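Local atomic coordinates of twitching motility protein PilT (Aquifex aeolicus, PDB entry 2EYU), a protein that serves as the pilus retraction motor in twitching motility, probably powered by ATP hydrolysis as in other P-loop NTPases. Residues 150-153 and 154-158; 192-196 and 197-201. The protein carries 1 engineered substitution. All blocks are in the same frame, centred on the assembly; numbering follows the deposited sequence.

Contact 1. Residues 150-153 and 154-158; sequences QQEQ and VRIVL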
ATOM      1  N   GLN A 150     -12.136  10.783  17.682  1.00 31.54           N
ATOM      2  CA  GLN A 150     -11.494  11.247  16.466  1.00 31.48           C
ATOM      3  C   GLN A 150     -11.613  10.282  15.299  1.00 31.72           C
ATOM      4  O   GLN A 150     -11.123  10.611  14.215  1.00 38.89           O
ATOM      5  CB  GLN A 150      -9.997  11.493  16.728  1.00 15.32           C
ATOM      6  CG  GLN A 150      -9.754  12.687  17.643  1.00 20.82           C
ATOM      7  CD  GLN A 150      -8.424  13.348  17.318  1.00 45.20           C
ATOM      8  OE1 GLN A 150      -8.225  14.534  17.588  1.00 70.82           O
ATOM      9  NE2 GLN A 150      -7.518  12.575  16.726  1.00 43.31           N
ATOM     10  N   GLN A 151     -12.244   9.118  15.465  1.00 18.59           N
ATOM     11  CA  GLN A 151     -12.199   8.138  14.399  1.00 17.49           C
ATOM     12  C   GLN A 151     -13.186   8.451  13.288  1.00 20.83           C
ATOM     13  O   GLN A 151     -12.803   8.221  12.140  1.00 20.45           O
ATOM     14  CB  GLN A 151     -12.463   6.729  14.946  1.00 21.60           C
ATOM     15  CG  GLN A 151     -11.471   6.437  16.073  1.00 14.91           C
ATOM     16  CD  GLN A 151     -11.726   5.032  16.620  1.00 23.24           C
ATOM     17  OE1 GLN A 151     -10.941   4.556  17.437  1.00 31.85           O
ATOM     18  NE2 GLN A 151     -12.812   4.415  16.195  1.00  9.46           N
ATOM     19  N   GLU A 152     -14.386   8.945  13.596  1.00 23.01           N
ATOM     20  CA  GLU A 152     -15.248   9.388  12.484  1.00 23.24           C
ATOM     21  C   GLU A 152     -14.506  10.340  11.547  1.00 19.33           C
ATOM     22  O   GLU A 152     -14.547  10.218  10.317  1.00 21.45           O
ATOM     23  CB  GLU A 152     -16.504  10.072  13.023  1.00 34.77           C
ATOM     24  CG  GLU A 152     -17.247  10.844  11.940  1.00 40.01           C
ATOM     25  CD  GLU A 152     -18.531  10.158  11.527  1.00 50.13           C
ATOM     26  OE1 GLU A 152     -18.466   9.255  10.669  1.00 71.63           O
ATOM     27  OE2 GLU A 152     -19.599  10.525  12.057  1.00 64.35           O
ATOM     28  N   GLN A 153     -13.773  11.263  12.155  1.00 26.51           N
ATOM     29  CA  GLN A 153     -12.910  12.218  11.473  1.00 16.74           C
ATOM     30  C   GLN A 153     -11.921  11.539  10.529  1.00 29.44           C
ATOM     31  O   GLN A 153     -11.991  11.715   9.314  1.00 23.17           O
ATOM     32  CB  GLN A 153     -12.156  13.082  12.484  1.00 24.33           C
ATOM     33  CG  GLN A 153     -11.864  14.467  11.912  1.00 29.27           C
ATOM     34  CD  GLN A 153     -11.096  15.365  12.857  1.00 29.83           C
ATOM     35  OE1 GLN A 153     -11.522  15.644  13.974  1.00 32.62           O
ATOM     36  NE2 GLN A 153      -9.932  15.804  12.389  1.00 46.93           N
ATOM     37  N   VAL A 154     -10.999  10.766  11.070  1.00 30.13           N
ATOM     38  CA  VAL A 154     -10.057   9.953  10.312  1.00 15.34           C
ATOM     39  C   VAL A 154     -10.714   9.080   9.286  1.00 10.54           C
ATOM     40  O   VAL A 154     -10.212   8.945   8.161  1.00 30.03           O
ATOM     41  CB  VAL A 154      -9.329   8.969  11.277  1.00 24.20           C
ATOM     42  CG1 VAL A 154      -8.227   8.247  10.520  1.00 20.43           C
ATOM     43  CG2 VAL A 154      -8.818   9.707  12.487  1.00 15.51           C
ATOM     44  N   ARG A 155     -11.856   8.455   9.638  1.00 16.04           N
ATOM     45  CA  ARG A 155     -12.450   7.588   8.611  1.00 22.65           C
ATOM     46  C   ARG A 155     -12.816   8.374   7.354  1.00 27.67           C
ATOM     47  O   ARG A 155     -12.542   7.956   6.227  1.00 19.12           O
ATOM     48  CB  ARG A 155     -13.668   6.854   9.152  1.00 25.39           C
ATOM     49  CG  ARG A 155     -14.154   5.691   8.305  1.00 26.14           C
ATOM     50  CD  ARG A 155     -15.446   5.104   8.847  1.00 21.75           C
ATOM     51  NE  ARG A 155     -15.848   5.683  10.120  1.00 40.41           N
ATOM     52  CZ  ARG A 155     -15.575   5.323  11.358  1.00 43.84           C
ATOM     53  NH1 ARG A 155     -14.811   4.275  11.633  1.00 62.26           N
ATOM     54  NH2 ARG A 155     -16.071   6.025  12.375  1.00 69.66           N
ATOM     55  N   ILE A 156     -13.429   9.537   7.509  1.00 24.14           N
ATOM     56  CA  ILE A 156     -13.896  10.292   6.331  1.00 20.82           C
ATOM     57  C   ILE A 156     -12.757  11.028   5.642  1.00 14.04           C
ATOM     58  O   ILE A 156     -12.825  11.238   4.432  1.00 27.37           O
ATOM     59  CB  ILE A 156     -15.041  11.239   6.746  1.00 16.41           C
ATOM     60  CG1 ILE A 156     -16.342  10.501   7.064  1.00 18.82           C
ATOM     61  CG2 ILE A 156     -15.248  12.324   5.684  1.00 24.54           C
ATOM     62  CD1 ILE A 156     -17.078  10.945   8.301  1.00 25.70           C
ATOM     63  N   VAL A 157     -11.690  11.428   6.312  1.00 25.92           N
ATOM     64  CA  VAL A 157     -10.489  11.919   5.615  1.00 23.32           C
ATOM     65  C   VAL A 157      -9.961  10.852   4.675  1.00 23.72           C
ATOM     66  O   VAL A 157      -9.651  11.096   3.511  1.00 25.66           O
ATOM     67  CB  VAL A 157      -9.382  12.300   6.616  1.00 18.17           C
ATOM     68  CG1 VAL A 157      -8.059  12.590   5.929  1.00 14.52           C
ATOM     69  CG2 VAL A 157      -9.786  13.510   7.460  1.00 16.63           C
ATOM     70  N   LEU A 158      -9.837   9.610   5.174  1.00 16.26           N
ATOM     71  CA  LEU A 158      -9.362   8.540   4.322  1.00 17.93           C
ATOM     72  C   LEU A 158     -10.267   8.403   3.100  1.00 18.26           C
ATOM     73  O   LEU A 158      -9.769   8.183   2.005  1.00 19.55           O
ATOM     74  CB  LEU A 158      -9.347   7.190   5.038  1.00 21.78           C
ATOM     75  CG  LEU A 158      -8.075   6.714   5.727  1.00 30.38           C
ATOM     76  CD1 LEU A 158      -8.373   5.465   6.551  1.00 18.57           C
ATOM     77  CD2 LEU A 158      -6.952   6.453   4.725  1.00 19.53           C
TER

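Contact 2. Residues 192-196 and 197-201; sequences RNLIR and ENKLQ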
ATOM      1  N   ARG A 192     -15.609   4.835  -1.873  1.00 24.38           N
ATOM      2  CA  ARG A 192     -15.385   6.068  -1.104  1.00 19.01           C
ATOM      3  C   ARG A 192     -16.557   6.342  -0.191  1.00 20.61           C
ATOM      4  O   ARG A 192     -16.428   6.531   1.002  1.00 23.33           O
ATOM      5  CB  ARG A 192     -15.169   7.222  -2.070  1.00 25.95           C
ATOM      6  CG  ARG A 192     -13.923   7.000  -2.910  1.00 30.26           C
ATOM      7  CD  ARG A 192     -13.302   8.341  -3.301  1.00 34.70           C
ATOM      8  NE  ARG A 192     -12.077   8.549  -2.568  1.00 46.72           N
ATOM      9  CZ  ARG A 192     -10.818   8.316  -2.869  1.00 29.11           C
ATOM     10  NH1 ARG A 192     -10.421   7.811  -4.017  1.00 38.12           N
ATOM     11  NH2 ARG A 192      -9.929   8.632  -1.934  1.00 29.96           N
ATOM     12  N   ASN A 193     -17.746   6.327  -0.790  1.00 26.10           N
ATOM     13  CA  ASN A 193     -18.978   6.465  -0.022  1.00 25.14           C
ATOM     14  C   ASN A 193     -19.076   5.456   1.108  1.00 31.57           C
ATOM     15  O   ASN A 193     -19.296   5.771   2.283  1.00 26.87           O
ATOM     16  CB  ASN A 193     -20.141   6.276  -1.014  1.00 21.46           C
ATOM     17  CG  ASN A 193     -21.415   5.911  -0.270  1.00 38.04           C
ATOM     18  OD1 ASN A 193     -22.142   6.803   0.162  1.00 61.75           O
ATOM     19  ND2 ASN A 193     -21.681   4.617  -0.107  1.00 42.88           N
ATOM     20  N   LEU A 194     -18.911   4.165   0.782  1.00 23.82           N
ATOM     21  CA  LEU A 194     -19.058   3.171   1.855  1.00 24.60           C
ATOM     22  C   LEU A 194     -18.037   3.366   2.958  1.00 19.33           C
ATOM     23  O   LEU A 194     -18.376   3.174   4.133  1.00 33.77           O
ATOM     24  CB  LEU A 194     -18.961   1.734   1.326  1.00 18.06           C
ATOM     25  CG  LEU A 194     -19.915   1.376   0.189  1.00 18.32           C
ATOM     26  CD1 LEU A 194     -19.319   0.242  -0.637  1.00 34.20           C
ATOM     27  CD2 LEU A 194     -21.290   0.999   0.701  1.00 27.05           C
ATOM     28  N   ILE A 195     -16.811   3.770   2.639  1.00 26.64           N
ATOM     29  CA  ILE A 195     -15.872   4.087   3.731  1.00 37.55           C
ATOM     30  C   ILE A 195     -16.405   5.192   4.632  1.00 38.38           C
ATOM     31  O   ILE A 195     -16.282   5.185   5.861  1.00 26.27           O
ATOM     32  CB  ILE A 195     -14.499   4.435   3.129  1.00 25.07           C
ATOM     33  CG1 ILE A 195     -13.896   3.217   2.438  1.00 19.46           C
ATOM     34  CG2 ILE A 195     -13.543   5.012   4.159  1.00 17.11           C
ATOM     35  CD1 ILE A 195     -12.472   3.389   1.971  1.00 29.87           C
ATOM     36  N   ARG A 196     -17.038   6.169   4.007  1.00 41.65           N
ATOM     37  CA  ARG A 196     -17.676   7.309   4.653  1.00 43.22           C
ATOM     38  C   ARG A 196     -18.731   6.863   5.664  1.00 35.77           C
ATOM     39  O   ARG A 196     -18.605   7.236   6.829  1.00 33.70           O
ATOM     40  CB  ARG A 196     -18.283   8.224   3.581  1.00 32.05           C
ATOM     41  CG  ARG A 196     -17.641   9.595   3.531  1.00 26.48           C
ATOM     42  CD  ARG A 196     -17.853  10.336   2.232  1.00 24.84           C
ATOM     43  NE  ARG A 196     -16.581  10.545   1.527  1.00 36.02           N
ATOM     44  CZ  ARG A 196     -16.457  10.530   0.211  1.00 21.69           C
ATOM     45  NH1 ARG A 196     -17.533  10.308  -0.535  1.00 51.63           N
ATOM     46  NH2 ARG A 196     -15.285  10.717  -0.367  1.00 46.53           N
ATOM     47  N   GLU A 197     -19.714   6.091   5.221  1.00 27.27           N
ATOM     48  CA  GLU A 197     -20.725   5.461   6.038  1.00 42.10           C
ATOM     49  C   GLU A 197     -20.178   4.328   6.900  1.00 46.03           C
ATOM     50  O   GLU A 197     -20.922   3.778   7.714  1.00 38.90           O
ATOM     51  CB  GLU A 197     -21.846   4.850   5.187  1.00 47.05           C
ATOM     52  CG  GLU A 197     -22.624   5.858   4.355  1.00 60.27           C
ATOM     53  CD  GLU A 197     -21.985   6.021   2.990  1.00 67.62           C
ATOM     54  OE1 GLU A 197     -21.674   4.986   2.355  1.00 62.33           O
ATOM     55  OE2 GLU A 197     -21.771   7.177   2.565  1.00 86.14           O
ATOM     56  N   ASN A 198     -18.918   3.939   6.754  1.00 39.35           N
ATOM     57  CA  ASN A 198     -18.418   2.819   7.549  1.00 26.50           C
ATOM     58  C   ASN A 198     -19.164   1.532   7.217  1.00 24.16           C
ATOM     59  O   ASN A 198     -19.739   0.905   8.111  1.00 37.34           O
ATOM     60  CB  ASN A 198     -18.550   3.090   9.052  1.00 40.80           C
ATOM     61  CG  ASN A 198     -17.623   2.209   9.871  1.00 35.93           C
ATOM     62  OD1 ASN A 198     -16.558   1.819   9.395  1.00 38.71           O
ATOM     63  ND2 ASN A 198     -18.013   1.900  11.104  1.00 33.07           N
ATOM     64  N   LYS A 199     -19.162   1.159   5.959  1.00 26.44           N
ATOM     65  CA  LYS A 199     -19.718  -0.079   5.438  1.00 25.17           C
ATOM     66  C   LYS A 199     -18.595  -0.938   4.841  1.00 31.98           C
ATOM     67  O   LYS A 199     -18.615  -1.252   3.653  1.00 28.39           O
ATOM     68  CB  LYS A 199     -20.752   0.161   4.344  1.00 21.49           C
ATOM     69  CG  LYS A 199     -22.181   0.079   4.876  1.00 41.60           C
ATOM     70  CD  LYS A 199     -23.011   1.266   4.401  1.00 37.76           C
ATOM     71  CE  LYS A 199     -24.061   1.645   5.433  1.00 34.23           C
ATOM     72  NZ  LYS A 199     -23.482   2.588   6.441  1.00 32.20           N
ATOM     73  N   LEU A 200     -17.664  -1.273   5.715  1.00 24.89           N
ATOM     74  CA  LEU A 200     -16.413  -1.943   5.343  1.00 31.34           C
ATOM     75  C   LEU A 200     -16.697  -3.380   4.931  1.00 28.45           C
ATOM     76  O   LEU A 200     -15.971  -4.009   4.160  1.00 27.51           O
ATOM     77  CB  LEU A 200     -15.424  -1.824   6.495  1.00 31.63           C
ATOM     78  CG  LEU A 200     -14.750  -0.484   6.774  1.00 37.50           C
ATOM     79  CD1 LEU A 200     -13.402  -0.703   7.457  1.00 38.16           C
ATOM     80  CD2 LEU A 200     -14.534   0.381   5.534  1.00 16.18           C
ATOM     81  N   GLN A 201     -17.810  -3.913   5.445  1.00 36.96           N
ATOM     82  CA  GLN A 201     -18.283  -5.227   5.026  1.00 42.54           C
ATOM     83  C   GLN A 201     -18.679  -5.203   3.551  1.00 45.71           C
ATOM     84  O   GLN A 201     -18.258  -6.078   2.795  1.00 40.43           O
ATOM     85  CB  GLN A 201     -19.481  -5.683   5.850  1.00 42.49           C
ATOM     86  CG  GLN A 201     -19.324  -7.047   6.505  1.00 45.60           C
ATOM     87  CD  GLN A 201     -19.959  -7.057   7.886  1.00 61.84           C
ATOM     88  OE1 GLN A 201     -21.082  -6.575   8.059  1.00 90.18           O
ATOM     89  NE2 GLN A 201     -19.241  -7.591   8.865  1.00 52.11           N
TER

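Contact 1. Residues 150-153 and 154-158
Arg155 folds back over the preceding turn, its guanidinium lying against Gln151 and Glu152 in the opening turns of helix 151-161. The contact is made of i to i+3 and i to i+4 neighbours in an alpha helix of the P-loop NTPase domain. With CG anti to the backbone N, the arginine first runs out extended; an eclipsed turn at chi3 (-6°) then brings the group round toward the start of the helix. One face is laid over the Gln151 carbonyl, whose O stands 3.9 Å above the plane, toward the rim of the group. NH2 meets Glu152 at an oblique angle, 3.5 Å from its CA. Although Arg155 and Glu152 carry opposite charges, NH2 and OE1 remain 4.4 Å apart, beyond a salt bridge, and any attraction is likely to be modest.

The Glu152 chain leads elsewhere. It turns about the CB-CG bond (chi2 107°) and crosses obliquely to Ile156, so that CD1 of the isoleucine lies 3.6 Å from Glu152 CG and also touches the carboxylate. An acidic group this near the N-terminal end of a helix would probably interact favourably with the helix dipole.

On another side of the helix, Val154 is buried, with Val143 of helix 135-144 and Phe146 against it. Arg155 also reaches Val143. Beneath the side chains run four successive i+4 to i backbone bonds, donated by the N-H groups of residues Val154 to Val157; the one from Arg155 N to Gln151 O measures 2.7 Å. Gln150 O meets one residue twice: it accepts Val154 N at 3.2 Å with an N-H...O angle of 172°, and the methyl CG2 of that valine lies against it at 3.0 Å.

Contact 2. Residues 192-196 and 197-201
Leu194 and Lys199 meet across a Schellman motif that ends helix 189-197. Lys199 N bonds back to Leu194 O at 2.8 Å, and Asn198 N makes a weak bond to Ile195 O. Asn198 has left the helix with positive phi (63°), which turns the chain so that Lys199 comes alongside the last turn.

From its backbone the lysine side chain runs roughly at a right angle to Leu194. CB rests 3.8 Å from Leu194 CD2 and equally near Leu194 O. Further out, CD still grazes the same methyl at 4.1 Å, so the aliphatic stem supplies the hydrophobic contact that commonly accompanies this motif. The bent chain then carries NZ back to Glu197 O, a weak bond of 3.1 Å.

Glu197 folds over the last turn, its chi2 of 90° bending the carboxylate back toward Asn193, but it is modelled too close to that residue, which leaves its exact place doubtful. With an alanine here, the folded-back chain would be gone and a gap would probably open over the last turn, beside Asn193.

Ile195 CG1 packs 4.2 Å from Leu200 CD2, while Arg196 bonds through NE to Ser159 OG and makes a cation-pi contact with Phe160. The helix end is thus closed chemically in two ways: backbone N-H groups take up the carbonyls of Leu194 and, weakly, Ile195, and the lysine combines an apolar stem with an ammonium tip at a carbonyl, where its positive charge probably offsets the negative end of the helix dipole.

How the contacts relate
Both contacts lie at the surface, each with a single buried residue among those that touch: Val154 in contact 1 and Ile195 in contact 2. They treat opposite helix ends. Contact 1 holds the opening turns of helix 151-161, where regular backbone bonding is joined by folded-back side chains; contact 2 closes helix 189-197 and leads into helix 200-209 through a turn whose bonding departs from the helical pattern. The two also touch each other, with Arg155 CD 3.1 Å from Ile195 O and Ile156 CG1 3.9 Å from Arg196 CG. Ser159, on the helix of contact 1, strengthens this pairing by bonding to Arg192 and Arg196 of contact 2.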